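Local coordinates for protein NalD (Pseudomonas aeruginosa PAO1, PDB 5DAJ) that represses expression of the MexAB-OprM multidrug efflux pump as a TetR-family transcriptional regulator and binds novobiocin, which induces the pump, at the interface of chains A and B. Coordinates in Å, arbitrary orientation; residue numbers count along the deposited sequence, not the author numbering. Chains: chain A/B, NalD.

The interface of chains A and B. Residues chain A 114-115, 179; chain B 118, 126, 129.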
ATOM      1  N   GLN A 114       5.142  -3.147  -5.586  1.00 52.29           N
ATOM      2  CA  GLN A 114       4.986  -2.616  -6.938  1.00 63.81           C
ATOM      3  C   GLN A 114       5.184  -3.593  -8.096  1.00 61.81           C
ATOM      4  O   GLN A 114       4.584  -3.413  -9.172  1.00 56.62           O
ATOM      5  CB  GLN A 114       5.973  -1.485  -7.110  1.00 65.67           C
ATOM      6  CG  GLN A 114       5.498  -0.382  -8.015  1.00 69.71           C
ATOM      7  CD  GLN A 114       4.974   0.767  -7.220  1.00 67.93           C
ATOM      8  OE1 GLN A 114       5.642   1.249  -6.288  1.00 81.47           O
ATOM      9  NE2 GLN A 114       3.760   1.206  -7.554  1.00 39.01           N
ATOM     10  N   ARG A 115       6.004  -4.615  -7.883  1.00 51.34           N
ATOM     11  CA  ARG A 115       6.374  -5.523  -8.953  1.00 57.13           C
ATOM     12  C   ARG A 115       5.956  -6.970  -8.692  1.00 57.35           C
ATOM     13  O   ARG A 115       6.551  -7.879  -9.262  1.00 61.40           O
ATOM     14  CB  ARG A 115       7.883  -5.476  -9.177  1.00 60.50           C
ATOM     15  CG  ARG A 115       8.458  -4.104  -9.466  1.00 65.42           C
ATOM     16  CD  ARG A 115       8.151  -3.631 -10.877  1.00 70.38           C
ATOM     17  NE  ARG A 115       7.879  -2.198 -10.898  1.00 73.04           N
ATOM     18  CZ  ARG A 115       8.795  -1.235 -10.810  1.00 76.77           C
ATOM     19  NH1 ARG A 115      10.089  -1.515 -10.700  1.00 70.22           N
ATOM     20  NH2 ARG A 115       8.405   0.036 -10.832  1.00 96.98           N
ATOM     21  N   ARG A 179       5.923   4.302  -4.996  1.00 48.51           N
ATOM     22  CA  ARG A 179       5.140   4.532  -6.231  1.00 47.11           C
ATOM     23  C   ARG A 179       5.594   5.824  -6.931  1.00 50.99           C
ATOM     24  O   ARG A 179       5.791   5.843  -8.134  1.00 52.57           O
ATOM     25  CB  ARG A 179       3.639   4.595  -5.925  1.00 46.80           C
ATOM     26  CG  ARG A 179       2.730   4.787  -7.143  1.00 45.53           C
ATOM     27  CD  ARG A 179       1.264   4.965  -6.771  1.00 49.17           C
ATOM     28  NE  ARG A 179       1.096   5.921  -5.670  1.00 54.62           N
ATOM     29  CZ  ARG A 179       1.147   7.248  -5.791  1.00 56.74           C
ATOM     30  NH1 ARG A 179       1.337   7.837  -6.970  1.00 64.23           N
ATOM     31  NH2 ARG A 179       1.002   8.001  -4.717  1.00 61.48           N
TER
ATOM     32  N   PHE B 118       3.221  -3.874 -11.862  1.00 64.78           N
ATOM     33  CA  PHE B 118       3.361  -2.778 -12.822  1.00 66.32           C
ATOM     34  C   PHE B 118       4.653  -2.877 -13.628  1.00 66.15           C
ATOM     35  O   PHE B 118       5.629  -2.179 -13.371  1.00 68.39           O
ATOM     36  CB  PHE B 118       3.199  -1.442 -12.109  1.00 60.70           C
ATOM     37  CG  PHE B 118       1.814  -1.237 -11.574  1.00 59.90           C
ATOM     38  CD1 PHE B 118       0.802  -0.775 -12.403  1.00 52.32           C
ATOM     39  CD2 PHE B 118       1.501  -1.563 -10.258  1.00 58.81           C
ATOM     40  CE1 PHE B 118      -0.491  -0.608 -11.924  1.00 58.55           C
ATOM     41  CE2 PHE B 118       0.200  -1.408  -9.768  1.00 45.22           C
ATOM     42  CZ  PHE B 118      -0.792  -0.918 -10.603  1.00 54.81           C
ATOM     43  N   GLN B 126      -0.412   2.558 -14.755  1.00 58.20           N
ATOM     44  CA  GLN B 126       0.355   3.188 -13.681  1.00 59.06           C
ATOM     45  C   GLN B 126       0.389   4.710 -13.817  1.00 58.42           C
ATOM     46  O   GLN B 126       0.199   5.429 -12.832  1.00 63.68           O
ATOM     47  CB  GLN B 126       1.785   2.651 -13.641  1.00 65.21           C
ATOM     48  CG  GLN B 126       2.643   3.307 -12.563  1.00 75.87           C
ATOM     49  CD  GLN B 126       3.900   2.529 -12.232  1.00 86.64           C
ATOM     50  OE1 GLN B 126       4.129   2.164 -11.071  1.00106.29           O
ATOM     51  NE2 GLN B 126       4.725   2.269 -13.245  1.00 88.81           N
ATOM     52  N   ASN B 129      -2.947   6.041 -12.913  1.00 56.58           N
ATOM     53  CA  ASN B 129      -3.112   5.852 -11.469  1.00 58.31           C
ATOM     54  C   ASN B 129      -2.407   6.959 -10.691  1.00 54.30           C
ATOM     55  O   ASN B 129      -2.997   7.597  -9.814  1.00 58.52           O
ATOM     56  CB  ASN B 129      -2.602   4.488 -10.984  1.00 60.86           C
ATOM     57  CG  ASN B 129      -3.088   4.159  -9.587  1.00 66.99           C
ATOM     58  OD1 ASN B 129      -2.282   3.931  -8.689  1.00 88.93           O
ATOM     59  ND2 ASN B 129      -4.403   4.162  -9.384  1.00 68.05           N
TER
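The backbone N-H of B:Phe118 donates a hydrogen bond to the carbonyl O of A:Gln114, the last residue of helix 103-114, at 3.1 Å between B:Phe118 N and A:Gln114 O and 170° at the hydrogen. This joins the C-terminal end of that helix to the loop leading into the short 3-10 helix 120-122 and helix 123-145 in the other subunit, within the two-fold symmetric dimer interface typical of TetR-family repressors; the exchanged pair recurs across the axis. A:Gln114 O also sits beside the B:Phe118 ring, 3.8 Å from its carbon CD2. At the other end of the B:Phe118 backbone, its carbonyl O lies 3.3 Å from A:Arg115 NE of the guanidinium group, a polar approach. Bends at chi2 and chi3 steer the arginine chain so that NE faces this carbonyl. The side-chain amide nitrogen of A:Gln114 faces the carbonyl oxygen end of B:Gln126 of helix 123-145, the two side chains crossing at about a right angle with their amide planes 50° apart. B:Gln126 starts with CG opposite its backbone N (chi1 178°) and continues extended, which carries its amide from the helix toward chain A. A:Gln114 NE2 remains 3.7 Å from B:Gln126 OE1, so the pair makes a loose polar contact. B:Asn129, farther along helix 123-145, faces A:Arg179, the last residue of helix 159-179: A:Arg179 CD passes loosely by B:Asn129 OD1, the side-chain amide oxygen, at 4.2 Å.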